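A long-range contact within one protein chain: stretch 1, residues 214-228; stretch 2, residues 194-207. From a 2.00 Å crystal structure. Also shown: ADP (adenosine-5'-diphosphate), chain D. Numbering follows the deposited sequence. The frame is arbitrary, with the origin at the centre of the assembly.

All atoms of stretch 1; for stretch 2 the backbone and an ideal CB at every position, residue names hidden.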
# COMPACT_ATOMS: atom_id res chain seq x y z
N SER A 214 -1.08 14.87 19.38
CA SER A 214 -0.87 15.67 18.19
C SER A 214 -1.77 15.23 17.02
O SER A 214 -1.62 15.77 15.92
CB SER A 214 0.62 15.64 17.81
OG SER A 214 1.01 14.32 17.45
N TYR A 215 -2.52 14.16 17.17
CA TYR A 215 -3.30 13.61 16.07
C TYR A 215 -4.60 13.16 16.69
O TYR A 215 -4.63 12.72 17.84
CB TYR A 215 -2.59 12.48 15.28
CG TYR A 215 -2.27 11.38 16.28
CD1 TYR A 215 -3.18 10.37 16.53
CD2 TYR A 215 -1.04 11.42 16.97
CE1 TYR A 215 -2.89 9.39 17.44
CE2 TYR A 215 -0.76 10.42 17.89
CZ TYR A 215 -1.68 9.43 18.12
OH TYR A 215 -1.41 8.44 19.02
N SER A 216 -5.72 13.24 15.95
CA SER A 216 -6.95 12.71 16.56
C SER A 216 -7.41 11.51 15.76
O SER A 216 -6.94 11.29 14.65
CB SER A 216 -8.06 13.79 16.50
OG SER A 216 -8.22 14.11 15.11
N GLU A 217 -8.35 10.77 16.30
CA GLU A 217 -8.90 9.62 15.58
C GLU A 217 -9.54 10.10 14.27
O GLU A 217 -9.41 9.47 13.22
CB GLU A 217 -9.98 9.03 16.48
CG GLU A 217 -10.82 7.94 15.85
CD GLU A 217 -11.71 7.28 16.89
OE1 GLU A 217 -12.85 7.73 17.09
OE2 GLU A 217 -11.25 6.30 17.50
N ASP A 218 -10.20 11.27 14.32
CA ASP A 218 -10.86 11.79 13.11
C ASP A 218 -9.84 12.06 12.01
O ASP A 218 -10.17 11.83 10.85
CB ASP A 218 -11.61 13.10 13.35
CG ASP A 218 -12.93 12.89 14.07
OD1 ASP A 218 -13.36 11.72 14.22
OD2 ASP A 218 -13.54 13.90 14.49
N ILE A 219 -8.64 12.55 12.36
CA ILE A 219 -7.65 12.84 11.31
C ILE A 219 -7.17 11.57 10.63
O ILE A 219 -6.88 11.52 9.43
CB ILE A 219 -6.49 13.66 11.86
CG1 ILE A 219 -6.88 15.14 11.94
CG2 ILE A 219 -5.19 13.51 11.06
CD1 ILE A 219 -6.79 15.90 10.62
N LEU A 220 -6.99 10.51 11.43
CA LEU A 220 -6.51 9.23 10.87
C LEU A 220 -7.63 8.66 10.00
O LEU A 220 -7.38 8.09 8.94
CB LEU A 220 -6.26 8.31 12.08
CG LEU A 220 -4.83 8.13 12.61
CD1 LEU A 220 -3.90 9.27 12.27
CD2 LEU A 220 -4.81 7.78 14.09
N GLN A 221 -8.88 8.82 10.49
CA GLN A 221 -10.02 8.33 9.70
C GLN A 221 -10.15 9.02 8.34
O GLN A 221 -10.40 8.35 7.33
CB GLN A 221 -11.34 8.45 10.46
CG GLN A 221 -11.61 7.48 11.59
CD GLN A 221 -12.72 7.96 12.50
OE1 GLN A 221 -13.10 9.14 12.51
NE2 GLN A 221 -13.29 7.06 13.29
N MET A 222 -9.82 10.30 8.31
CA MET A 222 -9.81 11.09 7.05
C MET A 222 -8.85 10.55 6.03
O MET A 222 -9.12 10.35 4.81
CB MET A 222 -9.53 12.53 7.46
CG MET A 222 -9.38 13.55 6.33
SD MET A 222 -8.90 15.18 6.94
CE MET A 222 -8.63 16.06 5.42
N ILE A 223 -7.61 10.24 6.52
CA ILE A 223 -6.61 9.67 5.63
C ILE A 223 -7.02 8.27 5.19
O ILE A 223 -6.86 7.91 4.04
CB ILE A 223 -5.21 9.55 6.36
CG1 ILE A 223 -4.77 10.94 6.79
CG2 ILE A 223 -4.25 8.84 5.42
CD1 ILE A 223 -3.45 11.04 7.57
N ALA A 224 -7.59 7.47 6.11
CA ALA A 224 -8.05 6.13 5.76
C ALA A 224 -9.24 6.14 4.76
O ALA A 224 -9.31 5.32 3.86
CB ALA A 224 -8.56 5.48 7.06
N ASP A 225 -10.05 7.18 4.84
CA ASP A 225 -11.17 7.39 3.92
C ASP A 225 -10.66 7.76 2.55
O ASP A 225 -11.27 7.37 1.56
CB ASP A 225 -12.17 8.46 4.41
CG ASP A 225 -13.03 7.82 5.49
OD1 ASP A 225 -13.03 6.58 5.50
OD2 ASP A 225 -13.67 8.53 6.29
N ILE A 226 -9.49 8.41 2.45
CA ILE A 226 -8.92 8.74 1.16
C ILE A 226 -8.29 7.51 0.53
O ILE A 226 -8.04 7.53 -0.68
CB ILE A 226 -7.79 9.79 1.32
CG1 ILE A 226 -8.25 11.11 1.93
CG2 ILE A 226 -7.10 10.09 0.01
CD1 ILE A 226 -7.04 11.98 2.29
N THR A 227 -7.67 6.65 1.34
CA THR A 227 -6.85 5.59 0.76
C THR A 227 -7.41 4.19 0.83
O THR A 227 -6.94 3.35 0.06
CB THR A 227 -5.48 5.58 1.55
OG1 THR A 227 -5.73 5.51 2.96
CG2 THR A 227 -4.75 6.89 1.33
N GLY A 228 -8.25 3.86 1.79
CA GLY A 228 -8.72 2.50 1.98
C GLY A 228 -9.73 2.06 0.91
O GLY A 228 -10.24 2.90 0.15
N UNK A 194 -8.94 -2.29 3.59
CA UNK A 194 -10.16 -1.49 3.66
C UNK A 194 -9.84 -0.24 4.47
O UNK A 194 -8.77 -0.09 5.11
CB UNK A 194 -11.32 -2.28 4.28
N UNK A 195 -10.89 0.58 4.63
CA UNK A 195 -10.71 1.82 5.37
C UNK A 195 -10.42 1.57 6.82
O UNK A 195 -9.67 2.34 7.45
CB UNK A 195 -11.95 2.71 5.24
N UNK A 196 -11.17 0.66 7.44
CA UNK A 196 -10.94 0.37 8.84
C UNK A 196 -9.52 -0.25 9.02
O UNK A 196 -8.88 0.08 10.00
CB UNK A 196 -12.03 -0.57 9.37
N UNK A 197 -9.08 -1.07 8.10
CA UNK A 197 -7.75 -1.70 8.27
C UNK A 197 -6.67 -0.65 8.12
O UNK A 197 -5.66 -0.65 8.86
CB UNK A 197 -7.53 -2.83 7.26
N UNK A 198 -6.82 0.24 7.11
CA UNK A 198 -5.90 1.38 7.01
C UNK A 198 -5.83 2.18 8.28
O UNK A 198 -4.76 2.52 8.83
CB UNK A 198 -6.31 2.30 5.86
N UNK A 199 -6.98 2.52 8.87
CA UNK A 199 -7.02 3.22 10.13
C UNK A 199 -6.16 2.44 11.18
O UNK A 199 -5.47 3.13 11.94
CB UNK A 199 -8.47 3.38 10.60
N UNK A 200 -6.38 1.14 11.30
CA UNK A 200 -5.64 0.43 12.39
C UNK A 200 -4.13 0.52 12.17
O UNK A 200 -3.34 0.62 13.09
CB UNK A 200 -6.06 -1.04 12.46
N UNK A 201 -3.67 0.36 10.93
CA UNK A 201 -2.27 0.53 10.59
C UNK A 201 -1.77 1.91 10.97
O UNK A 201 -0.71 2.09 11.60
CB UNK A 201 -2.05 0.29 9.10
N UNK A 202 -2.51 2.95 10.52
CA UNK A 202 -2.10 4.31 10.85
C UNK A 202 -2.12 4.60 12.34
O UNK A 202 -1.24 5.33 12.83
CB UNK A 202 -3.00 5.31 10.13
N UNK A 203 -3.05 4.05 13.11
CA UNK A 203 -3.05 4.36 14.54
C UNK A 203 -1.75 3.81 15.18
O UNK A 203 -1.18 4.40 16.11
CB UNK A 203 -4.29 3.77 15.22
N UNK A 204 -1.36 2.60 14.76
CA UNK A 204 -0.09 2.03 15.23
C UNK A 204 1.06 2.96 14.93
O UNK A 204 1.93 3.23 15.80
CB UNK A 204 0.16 0.66 14.59
N UNK A 205 1.22 3.42 13.66
CA UNK A 205 2.26 4.35 13.31
C UNK A 205 2.20 5.64 14.12
O UNK A 205 3.26 6.19 14.54
CB UNK A 205 2.18 4.67 11.82
N UNK A 206 0.98 6.18 14.30
CA UNK A 206 0.87 7.43 15.07
C UNK A 206 1.34 7.20 16.51
O UNK A 206 2.04 8.02 17.11
CB UNK A 206 -0.57 7.95 15.06
N UNK A 207 0.89 6.14 17.14
CA UNK A 207 1.28 5.89 18.53
C UNK A 207 2.79 5.73 18.68
O UNK A 207 3.36 6.31 19.59
CB UNK A 207 0.57 4.64 19.06
PB ADP D . 4.02 -4.28 -0.66
O1B ADP D . 5.27 -5.12 -0.92
O2B ADP D . 2.82 -5.05 -0.61
O3B ADP D . 4.04 -3.36 -1.79
PA ADP D . 4.75 -3.18 1.86
O1A ADP D . 5.13 -4.44 2.52
O2A ADP D . 5.93 -2.39 1.48
O3A ADP D . 3.86 -3.45 0.64
O5' ADP D . 3.87 -2.22 2.85
C5' ADP D . 3.76 -0.86 2.45
C4' ADP D . 3.93 -0.02 3.72
O4' ADP D . 2.89 -0.35 4.61
C3' ADP D . 5.22 -0.29 4.49
O3' ADP D . 5.60 0.91 5.15
C2' ADP D . 4.75 -1.38 5.40
O2' ADP D . 5.56 -1.50 6.57
C1' ADP D . 3.37 -0.85 5.80
N9 ADP D . 2.55 -1.96 6.10
C8 ADP D . 1.92 -2.76 5.18
N7 ADP D . 1.02 -3.55 5.68
C5 ADP D . 1.08 -3.26 7.04
C6 ADP D . 0.39 -3.79 8.14
N6 ADP D . -0.50 -4.76 7.99
N1 ADP D . 0.67 -3.32 9.35
C2 ADP D . 1.59 -2.38 9.47
N3 ADP D . 2.32 -1.79 8.52
C4 ADP D . 2.00 -2.30 7.30

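Position 194 sits right before the helix, and its CA-to-CB bond points away from stretch 1. Ser, Thr, Asp or Asn would suit an N-cap. It is T194, whose OG1 accepts from the backbone N of position 197 at 3.2 Å, a capping bond.

At 195 the bond points sideways. The ideal CB lies 4.0 Å from D225 OD1, and G228 CA is close by. A long side chain, perhaps with a positive end, would suit. It is K195. Its CG packs 3.8 Å from G228 CA and its CD lies 3.4 Å from D225 OD1. K195 NZ stays 4.1 Å from D225 OD1, beyond a salt bridge.

Positions 196 and 197 find nothing of stretch 1 near their ideal CB, so polar residues would do. They are D196 and Q197; Q197 OE1 accepts from T194 N at 3.0 Å.

Position 198 points toward stretch 1, its ideal CB 4.1 Å from A224 CB. A mid-sized aliphatic would fit. It is I198. Its CG2 reaches T227 OG1 at 3.5 Å.

At 199 the bond points sideways, past the small A224 and beside a groove along E217, L220 and Q221. A long apolar or aromatic side chain could fill it. It is F199, chi1 t, a knob among E217, L220, Q221 and A224. The E217 backbone O sits at the ring edge, 3.7 Å from F199 CE1.

Positions 200 and 201 are out of reach, so stretch 1 sets little limit. They are D200 and I201; I201 CD1 lies 3.6 Å from ADP C6.

Position 202 points toward stretch 1; its ideal CB is 4.2 Å from L220 CG, and I223 lies off to one side. Leu, Ile or Met would suit. It is L202, whose CD1 packs 3.6 Å from I223 CG2.

At 203 the bond is sideways, the ideal CB 4.2 Å from L220 CD2. An aliphatic is favoured. It is L203, whose CD1 meets L220 CD2 at 3.7 Å.

Positions 204 and 205 are out of reach, so stretch 1 sets no limit; polar residues would do at 204, and a long donor at 205 could reach the visible ADP. They are D204 and R205. R205 NH2 donates to ADP N3 and to ADP O2', both at 2.9 Å.

Position 206 points toward Y215, its ideal CB only 3.6 Å from Y215 CZ. Little room remains, so a small residue is expected. It is A206; its CB lies 3.5 Å from the Y215 ring centroid, over one face, a CH-pi contact.

Position 207 points away, near Y215 OH. A long polar residue would suit. It is K207, whose CG lies 3.7 Å from Y215 OH.

Stretch 2 (194-207) TKDQIFDILLDRAK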
# COMPACT_ATOMS: atom_id res chain seq x y z
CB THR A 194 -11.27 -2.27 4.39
OG1 THR A 194 -10.78 -2.48 5.72
CG2 THR A 194 -11.60 -3.62 3.78
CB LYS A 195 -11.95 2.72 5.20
CG LYS A 195 -12.01 3.20 3.76
CD LYS A 195 -13.35 3.93 3.47
CE LYS A 195 -13.17 4.54 2.07
NZ LYS A 195 -14.22 5.55 1.73
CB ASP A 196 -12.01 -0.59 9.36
CG ASP A 196 -13.36 0.00 8.92
OD1 ASP A 196 -13.80 -0.37 7.79
OD2 ASP A 196 -13.87 0.81 9.72
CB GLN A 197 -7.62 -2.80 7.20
CG GLN A 197 -8.61 -3.94 7.47
CD GLN A 197 -8.65 -4.93 6.35
OE1 GLN A 197 -8.28 -4.72 5.18
NE2 GLN A 197 -9.14 -6.11 6.72
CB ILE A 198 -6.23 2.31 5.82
CG1 ILE A 198 -5.98 1.57 4.50
CG2 ILE A 198 -5.39 3.58 5.89
CD1 ILE A 198 -4.50 1.29 4.22
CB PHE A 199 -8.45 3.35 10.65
CG PHE A 199 -8.54 3.94 12.02
CD1 PHE A 199 -8.57 5.31 12.20
CD2 PHE A 199 -8.61 3.13 13.14
CE1 PHE A 199 -8.65 5.87 13.44
CE2 PHE A 199 -8.70 3.68 14.40
CZ PHE A 199 -8.72 5.06 14.57
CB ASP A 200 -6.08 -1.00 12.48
CG ASP A 200 -7.54 -1.22 12.86
OD1 ASP A 200 -8.11 -0.41 13.61
OD2 ASP A 200 -8.09 -2.23 12.39
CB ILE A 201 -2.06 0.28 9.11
CG1 ILE A 201 -2.41 -1.20 8.84
CG2 ILE A 201 -0.64 0.63 8.64
CD1 ILE A 201 -2.39 -1.56 7.36
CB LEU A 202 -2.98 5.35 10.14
CG LEU A 202 -2.95 5.37 8.62
CD1 LEU A 202 -3.83 6.51 8.07
CD2 LEU A 202 -1.54 5.63 8.12
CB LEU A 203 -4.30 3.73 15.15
CG LEU A 203 -4.49 3.99 16.64
CD1 LEU A 203 -4.48 5.49 16.94
CD2 LEU A 203 -5.76 3.33 17.17
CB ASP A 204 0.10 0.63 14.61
CG ASP A 204 -0.52 -0.49 15.39
OD1 ASP A 204 -0.45 -1.67 14.98
OD2 ASP A 204 -1.13 -0.25 16.45
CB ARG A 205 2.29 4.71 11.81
CG ARG A 205 2.39 3.47 10.90
CD ARG A 205 3.83 2.86 11.03
NE ARG A 205 3.80 1.55 10.33
CZ ARG A 205 4.63 1.26 9.35
NH1 ARG A 205 5.55 2.12 8.93
NH2 ARG A 205 4.53 0.07 8.78
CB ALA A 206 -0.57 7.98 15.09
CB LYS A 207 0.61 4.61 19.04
CG LYS A 207 -0.82 4.87 19.54
CD LYS A 207 -1.47 3.50 19.77
CE LYS A 207 -2.94 3.69 20.09
NZ LYS A 207 -3.60 2.38 20.34
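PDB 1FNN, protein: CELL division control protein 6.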